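Local coordinates for putative GGDEF domain protein (Pseudomonas aeruginosa, PDB 7E6G) that probably makes the second messenger c-di-GMP from two molecules of GTP, acting as a magnesium-dependent diguanylate cyclase, at residues Asp139-Lys144 / Asp249-Gly254; Asp148-Asp153 / Gly215-Ser220. All blocks are in the same frame, centred on the assembly; numbering follows the deposited sequence.

Contact 1 of 2, residues Asp139-Lys144 / Asp249-Gly254; sequences DVDFFK and DAKRSG. With MG (magnesium ion), chain G; G2P (phosphomethylphosphonic acid guanylate ester), chain H.
The metal and phosphate site of the GGDEF domain is closed here, where Lys251, near the end of helix 236-252, reaches Asp139 on strand 134-140 and Asp141 in the connection that follows it. The Lys251 chain bends at chi2 (102°) and again at chi4, which brings NZ in between the two carboxylates. The salt bridge from NZ to Asp139 OD1 comes from above the carboxylate plane; its exact length is doubtful. Asp141 is met on the anti side of its carboxylate, a little out of the plane, and its OD1 lies 3.1 Å from Lys251 NZ; Ser224 also bonds that oxygen, while Thr222 OG1 and Asp256 N hold OD2. A chi1 of 178° swings the Asp139 carboxylate away from its backbone nitrogen, and OD1 binds the magnesium ion at 2.4 Å. Val140 O joins it at 2.3 Å from magnesium, Glu182 of the GGDEF signature adds a further ligand, and G2P contributes O3B and O2A. Asp139 OD2 meets Arg213 of the second subunit in a salt bridge, linking the metal site to the assembly. In the turn leading into helix 143-150, Phe143 N and Lys144 N bond G2P O1B only weakly. The firm bond comes from Phe142 N, at the N-cap position, which gives G2P O2G a nearly straight bond of 2.8 Å, with an N-H...O angle of 169°.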
loop_
_atom_site.group_PDB
_atom_site.type_symbol
_atom_site.label_atom_id
_atom_site.label_comp_id
_atom_site.label_asym_id
_atom_site.label_seq_id
_atom_site.Cartn_x
_atom_site.Cartn_y
_atom_site.Cartn_z
ATOM N N ASP A 139 16.996 -45.941 -23.885
ATOM C CA ASP A 139 17.990 -45.570 -24.891
ATOM C C ASP A 139 17.446 -45.970 -26.253
ATOM O O ASP A 139 17.048 -47.124 -26.443
ATOM C CB ASP A 139 19.338 -46.257 -24.621
ATOM C CG ASP A 139 20.408 -45.932 -25.670
ATOM O OD1 ASP A 139 20.175 -46.125 -26.887
ATOM O OD2 ASP A 139 21.520 -45.510 -25.272
ATOM N N VAL A 140 17.454 -45.028 -27.200
ATOM C CA VAL A 140 16.846 -45.261 -28.507
ATOM C C VAL A 140 17.684 -46.251 -29.315
ATOM O O VAL A 140 18.918 -46.145 -29.398
ATOM C CB VAL A 140 16.660 -43.931 -29.253
ATOM C CG1 VAL A 140 16.021 -44.168 -30.624
ATOM C CG2 VAL A 140 15.792 -42.997 -28.430
ATOM N N ASP A 141 17.011 -47.230 -29.917
ATOM C CA ASP A 141 17.692 -48.243 -30.713
ATOM C C ASP A 141 17.942 -47.726 -32.126
ATOM O O ASP A 141 17.025 -47.215 -32.776
ATOM C CB ASP A 141 16.865 -49.526 -30.769
ATOM C CG ASP A 141 16.616 -50.130 -29.403
ATOM O OD1 ASP A 141 17.507 -50.086 -28.541
ATOM O OD2 ASP A 141 15.524 -50.689 -29.188
ATOM N N PHE A 142 19.191 -47.854 -32.591
ATOM C CA PHE A 142 19.577 -47.558 -33.976
ATOM C C PHE A 142 19.285 -46.106 -34.362
ATOM O O PHE A 142 18.980 -45.808 -35.522
ATOM C CB PHE A 142 18.900 -48.527 -34.955
ATOM C CG PHE A 142 19.181 -49.985 -34.665
ATOM C CD1 PHE A 142 20.486 -50.475 -34.668
ATOM C CD2 PHE A 142 18.146 -50.864 -34.390
ATOM C CE1 PHE A 142 20.750 -51.812 -34.405
ATOM C CE2 PHE A 142 18.405 -52.203 -34.130
ATOM C CZ PHE A 142 19.711 -52.675 -34.137
ATOM N N PHE A 143 19.377 -45.191 -33.398
ATOM C CA PHE A 143 19.128 -43.784 -33.685
ATOM C C PHE A 143 20.066 -43.242 -34.759
ATOM O O PHE A 143 19.677 -42.366 -35.549
ATOM C CB PHE A 143 19.255 -42.961 -32.406
ATOM C CG PHE A 143 18.656 -41.601 -32.519
ATOM C CD1 PHE A 143 17.337 -41.449 -32.937
ATOM C CD2 PHE A 143 19.407 -40.468 -32.217
ATOM C CE1 PHE A 143 16.781 -40.196 -33.068
ATOM C CE2 PHE A 143 18.858 -39.207 -32.330
ATOM C CZ PHE A 143 17.539 -39.065 -32.761
ATOM N N LYS A 144 21.211 -43.692 -34.832
ATOM C CA LYS A 144 22.106 -43.288 -35.749
ATOM C C LYS A 144 21.599 -43.540 -37.137
ATOM O O LYS A 144 21.926 -42.816 -37.920
ATOM C CB LYS A 144 23.236 -44.085 -35.402
ATOM C CG LYS A 144 24.487 -43.688 -35.958
ATOM C CD LYS A 144 25.496 -44.077 -34.995
ATOM C CE LYS A 144 26.833 -43.961 -35.643
ATOM N NZ LYS A 144 27.860 -43.729 -34.593
ATOM N N ASP A 249 22.195 -54.666 -20.314
ATOM C CA ASP A 249 21.733 -56.034 -20.563
ATOM C C ASP A 249 20.608 -56.066 -21.597
ATOM O O ASP A 249 20.568 -56.957 -22.455
ATOM C CB ASP A 249 21.275 -56.684 -19.262
ATOM C CG ASP A 249 22.417 -56.903 -18.295
ATOM O OD1 ASP A 249 23.580 -57.063 -18.764
ATOM O OD2 ASP A 249 22.144 -56.888 -17.069
ATOM N N ALA A 250 19.670 -55.121 -21.514
ATOM C CA ALA A 250 18.671 -54.997 -22.564
ATOM C C ALA A 250 19.349 -54.891 -23.921
ATOM O O ALA A 250 19.008 -55.615 -24.864
ATOM C CB ALA A 250 17.777 -53.784 -22.301
ATOM N N LYS A 251 20.356 -54.028 -24.021
ATOM C CA LYS A 251 20.971 -53.774 -25.317
ATOM C C LYS A 251 21.711 -54.996 -25.838
ATOM O O LYS A 251 21.673 -55.284 -27.037
ATOM C CB LYS A 251 21.914 -52.581 -25.227
ATOM C CG LYS A 251 21.681 -51.583 -26.342
ATOM C CD LYS A 251 20.897 -50.385 -25.832
ATOM C CE LYS A 251 21.086 -49.160 -26.701
ATOM N NZ LYS A 251 19.875 -48.589 -27.245
ATOM N N ARG A 252 22.400 -55.719 -24.953
ATOM C CA ARG A 252 23.148 -56.900 -25.368
ATOM C C ARG A 252 22.226 -58.045 -25.758
ATOM O O ARG A 252 22.611 -58.897 -26.568
ATOM C CB ARG A 252 24.078 -57.336 -24.247
ATOM C CG ARG A 252 25.214 -56.386 -24.013
ATOM C CD ARG A 252 26.100 -56.907 -22.904
ATOM N NE ARG A 252 27.422 -56.298 -22.942
ATOM C CZ ARG A 252 28.198 -56.144 -21.875
ATOM N NH1 ARG A 252 27.773 -56.563 -20.686
ATOM N NH2 ARG A 252 29.399 -55.580 -21.998
ATOM N N SER A 253 21.010 -58.075 -25.209
ATOM C CA SER A 253 20.072 -59.170 -25.413
ATOM C C SER A 253 19.125 -58.941 -26.585
ATOM O O SER A 253 18.139 -59.666 -26.715
ATOM C CB SER A 253 19.271 -59.416 -24.128
ATOM O OG SER A 253 18.131 -58.578 -24.039
ATOM N N GLY A 254 19.378 -57.937 -27.422
ATOM C CA GLY A 254 18.639 -57.831 -28.667
ATOM C C GLY A 254 17.736 -56.640 -28.951
ATOM O O GLY A 254 17.108 -56.608 -30.014
HETATM MG MG MG G . 21.079 -45.514 -28.982
HETATM P PG G2P H . 22.092 -48.490 -30.231
HETATM O O1G G2P H . 21.644 -48.299 -29.016
HETATM O O2G G2P H . 21.203 -49.024 -31.015
HETATM O O3G G2P H . 23.297 -49.054 -30.310
HETATM O O3B G2P H . 22.303 -47.028 -30.629
HETATM P PB G2P H . 22.642 -46.116 -31.861
HETATM O O1B G2P H . 21.607 -45.333 -31.880
HETATM O O2B G2P H . 22.917 -46.751 -32.997
HETATM C C3A G2P H . 24.071 -45.175 -31.598
HETATM P PA G2P H . 24.434 -44.336 -30.238
HETATM O O1A G2P H . 25.601 -45.089 -30.307
HETATM O O2A G2P H . 23.240 -44.804 -29.586
HETATM O "O5'" G2P H . 24.325 -43.192 -31.176
HETATM C "C5'" G2P H . 23.241 -42.271 -31.169
HETATM C "C4'" G2P H . 23.490 -41.089 -32.051
HETATM O "O4'" G2P H . 22.901 -40.130 -31.375
HETATM C "C3'" G2P H . 24.847 -40.647 -31.905
HETATM O "O3'" G2P H . 25.452 -40.787 -33.130
HETATM C "C2'" G2P H . 24.644 -39.238 -31.512
HETATM O "O2'" G2P H . 25.477 -38.327 -32.098
HETATM C "C1'" G2P H . 23.313 -39.017 -31.949
HETATM N N9 G2P H . 22.718 -37.905 -31.308
HETATM C C8 G2P H . 23.083 -37.590 -30.110
HETATM N N7 G2P H . 22.433 -36.551 -29.696
HETATM C C5 G2P H . 21.637 -36.193 -30.606
HETATM C C6 G2P H . 20.759 -35.224 -30.660
HETATM O O6 G2P H . 20.568 -34.444 -29.783
HETATM N N1 G2P H . 20.005 -35.079 -31.795
HETATM C C2 G2P H . 20.208 -35.932 -32.815
HETATM N N2 G2P H . 19.515 -35.788 -33.817
HETATM N N3 G2P H . 21.117 -36.888 -32.708
HETATM C C4 G2P H . 21.809 -37.044 -31.611
#

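Contact 2 of 2, residues Asp148-Asp153 / Gly215-Ser220; sequences DTWGHD and GTEALS. With G2P (phosphomethylphosphonic acid guanylate ester), chain H.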
loop_
_atom_site.group_PDB
_atom_site.type_symbol
_atom_site.label_atom_id
_atom_site.label_comp_id
_atom_site.label_asym_id
_atom_site.label_seq_id
_atom_site.Cartn_x
_atom_site.Cartn_y
_atom_site.Cartn_z
ATOM N N ASP A 148 21.377 -40.718 -40.004
ATOM C CA ASP A 148 22.126 -40.907 -41.235
ATOM C C ASP A 148 21.216 -40.924 -42.449
ATOM O O ASP A 148 21.606 -40.430 -43.515
ATOM C CB ASP A 148 22.949 -42.196 -41.157
ATOM C CG ASP A 148 24.108 -42.096 -40.149
ATOM O OD1 ASP A 148 24.511 -40.961 -39.786
ATOM O OD2 ASP A 148 24.627 -43.151 -39.716
ATOM N N THR A 149 20.003 -41.449 -42.311
ATOM C CA THR A 149 19.079 -41.499 -43.434
ATOM C C THR A 149 18.291 -40.203 -43.610
ATOM O O THR A 149 18.050 -39.773 -44.744
ATOM C CB THR A 149 18.115 -42.671 -43.253
ATOM O OG1 THR A 149 18.861 -43.886 -43.140
ATOM C CG2 THR A 149 17.174 -42.769 -44.420
ATOM N N TRP A 150 17.866 -39.557 -42.528
ATOM C CA TRP A 150 16.976 -38.415 -42.673
ATOM C C TRP A 150 17.545 -37.119 -42.116
ATOM O O TRP A 150 16.867 -36.087 -42.177
ATOM C CB TRP A 150 15.625 -38.721 -42.011
ATOM C CG TRP A 150 14.845 -39.799 -42.718
ATOM C CD1 TRP A 150 14.169 -39.685 -43.900
ATOM C CD2 TRP A 150 14.678 -41.157 -42.292
ATOM N NE1 TRP A 150 13.587 -40.884 -44.233
ATOM C CE2 TRP A 150 13.884 -41.803 -43.259
ATOM C CE3 TRP A 150 15.126 -41.892 -41.189
ATOM C CZ2 TRP A 150 13.531 -43.150 -43.155
ATOM C CZ3 TRP A 150 14.763 -43.223 -41.080
ATOM C CH2 TRP A 150 13.969 -43.836 -42.057
ATOM N N GLY A 151 18.759 -37.134 -41.584
ATOM C CA GLY A 151 19.347 -35.931 -41.038
ATOM C C GLY A 151 19.101 -35.768 -39.546
ATOM O O GLY A 151 18.200 -36.362 -38.958
ATOM N N HIS A 152 19.928 -34.921 -38.934
ATOM C CA HIS A 152 19.831 -34.714 -37.499
ATOM C C HIS A 152 18.574 -33.929 -37.125
ATOM O O HIS A 152 18.050 -34.102 -36.023
ATOM C CB HIS A 152 21.113 -34.040 -36.999
ATOM C CG HIS A 152 22.291 -34.975 -36.944
ATOM N ND1 HIS A 152 22.643 -35.672 -35.806
ATOM C CD2 HIS A 152 23.177 -35.354 -37.898
ATOM C CE1 HIS A 152 23.697 -36.429 -36.058
ATOM N NE2 HIS A 152 24.039 -36.257 -37.322
ATOM N N ASP A 153 18.057 -33.089 -38.029
ATOM C CA ASP A 153 16.805 -32.388 -37.748
ATOM C C ASP A 153 15.640 -33.377 -37.656
ATOM O O ASP A 153 14.741 -33.230 -36.811
ATOM C CB ASP A 153 16.566 -31.320 -38.821
ATOM C CG ASP A 153 17.406 -30.043 -38.596
ATOM O OD1 ASP A 153 17.132 -29.283 -37.640
ATOM O OD2 ASP A 153 18.352 -29.786 -39.372
ATOM N N GLY A 215 8.678 -36.024 -44.604
ATOM C CA GLY A 215 8.275 -36.022 -45.983
ATOM C C GLY A 215 7.501 -37.261 -46.371
ATOM O O GLY A 215 6.393 -37.538 -45.911
ATOM N N THR A 216 8.137 -38.042 -47.196
ATOM C CA THR A 216 7.516 -39.137 -47.878
ATOM C C THR A 216 7.561 -40.436 -47.076
ATOM O O THR A 216 7.016 -41.452 -47.531
ATOM C CB THR A 216 8.226 -39.238 -49.215
ATOM O OG1 THR A 216 7.267 -39.256 -50.290
ATOM C CG2 THR A 216 9.158 -40.386 -49.231
ATOM N N GLU A 217 8.146 -40.412 -45.869
ATOM C CA GLU A 217 8.329 -41.597 -45.043
ATOM C C GLU A 217 7.803 -41.327 -43.639
ATOM O O GLU A 217 7.701 -40.182 -43.205
ATOM C CB GLU A 217 9.813 -42.031 -44.991
ATOM C CG GLU A 217 10.318 -42.590 -46.331
ATOM C CD GLU A 217 11.753 -43.094 -46.284
ATOM O OE1 GLU A 217 12.661 -42.302 -46.615
ATOM O OE2 GLU A 217 11.981 -44.278 -45.928
ATOM N N ALA A 218 7.420 -42.395 -42.941
ATOM C CA ALA A 218 6.892 -42.311 -41.580
ATOM C C ALA A 218 7.736 -43.223 -40.696
ATOM O O ALA A 218 7.623 -44.451 -40.784
ATOM C CB ALA A 218 5.415 -42.707 -41.528
ATOM N N LEU A 219 8.577 -42.619 -39.855
ATOM C CA LEU A 219 9.588 -43.336 -39.089
ATOM C C LEU A 219 8.985 -43.958 -37.841
ATOM O O LEU A 219 8.149 -43.350 -37.163
ATOM C CB LEU A 219 10.719 -42.398 -38.668
ATOM C CG LEU A 219 11.719 -41.847 -39.683
ATOM C CD1 LEU A 219 11.040 -41.269 -40.903
ATOM C CD2 LEU A 219 12.612 -40.772 -39.055
ATOM N N SER A 220 9.426 -45.170 -37.541
ATOM C CA SER A 220 9.137 -45.838 -36.283
ATOM C C SER A 220 10.449 -46.267 -35.635
ATOM O O SER A 220 11.460 -46.490 -36.315
ATOM C CB SER A 220 8.239 -47.047 -36.477
ATOM O OG SER A 220 6.910 -46.629 -36.749
HETATM P PG G2P H . 22.092 -48.490 -30.231
HETATM O O1G G2P H . 21.644 -48.299 -29.016
HETATM O O2G G2P H . 21.203 -49.024 -31.015
HETATM O O3G G2P H . 23.297 -49.054 -30.310
HETATM O O3B G2P H . 22.303 -47.028 -30.629
HETATM P PB G2P H . 22.642 -46.116 -31.861
HETATM O O1B G2P H . 21.607 -45.333 -31.880
HETATM O O2B G2P H . 22.917 -46.751 -32.997
HETATM C C3A G2P H . 24.071 -45.175 -31.598
HETATM P PA G2P H . 24.434 -44.336 -30.238
HETATM O O1A G2P H . 25.601 -45.089 -30.307
HETATM O O2A G2P H . 23.240 -44.804 -29.586
HETATM O "O5'" G2P H . 24.325 -43.192 -31.176
HETATM C "C5'" G2P H . 23.241 -42.271 -31.169
HETATM C "C4'" G2P H . 23.490 -41.089 -32.051
HETATM O "O4'" G2P H . 22.901 -40.130 -31.375
HETATM C "C3'" G2P H . 24.847 -40.647 -31.905
HETATM O "O3'" G2P H . 25.452 -40.787 -33.130
HETATM C "C2'" G2P H . 24.644 -39.238 -31.512
HETATM O "O2'" G2P H . 25.477 -38.327 -32.098
HETATM C "C1'" G2P H . 23.313 -39.017 -31.949
HETATM N N9 G2P H . 22.718 -37.905 -31.308
HETATM C C8 G2P H . 23.083 -37.590 -30.110
HETATM N N7 G2P H . 22.433 -36.551 -29.696
HETATM C C5 G2P H . 21.637 -36.193 -30.606
HETATM C C6 G2P H . 20.759 -35.224 -30.660
HETATM O O6 G2P H . 20.568 -34.444 -29.783
HETATM N N1 G2P H . 20.005 -35.079 -31.795
HETATM C C2 G2P H . 20.208 -35.932 -32.815
HETATM N N2 G2P H . 19.515 -35.788 -33.817
HETATM N N3 G2P H . 21.117 -36.888 -32.708
HETATM C C4 G2P H . 21.809 -37.044 -31.611
#
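Beside the nucleotide pocket of the GGDEF domain, the indole of Trp150 at the end of helix 143-150 packs against the small beta hairpin 212-219, meeting Leu219 over a face and Glu217 at an edge. Leu219 makes a CH-pi contact: its CG stands 3.7 Å from the centroid of the six-membered ring of Trp150, only 13° off the normal. The two methyls spread over the same face, CD2 toward CE3 and CD1 toward CE2. Across the ring from them Thr149 lays CG2 over the other face, so the indole is sandwiched between aliphatic groups. At the pyrrole edge Trp150 NE1 donates to Glu217 OE1 at 2.9 Å, a somewhat bent bond (147°) that arrives from well above the carboxylate plane. Glu217 is extended beyond CG, and OE2 lies alongside the indole near CZ2. Gly151, with positive phi, then turns the chain into helix 152-168, and His152 O receives a weak hydrogen bond from the guanine N2 of G2P. Trp150 and Leu219 both rest on Val214 of strand 212-214, and Leu219 also touches Val146, so the hairpin is seated against helix 143-150 just before the chain enters helix 152-168.

How the contacts relate
Helix 143-150 joins the two contacts: its start belongs to contact 1 and its end to contact 2. The centres of the two contacts are 19 Å apart. Along the chain the order is 139-144, 148-153, 215-220, 249-254, so contact 2 falls entirely within the span that contact 1 brings together. Contact 1 sits at the C-terminal end of the central strand 134-140 and ties it to helix 236-252, whereas contact 2 fastens the separate two-stranded hairpin to the C-terminal end of helix 143-150. Both touch the same G2P molecule: the turn into helix 143-150 meets the phosphates, with Phe143 also at the base edge, and the start of helix 152-168 meets the guanine.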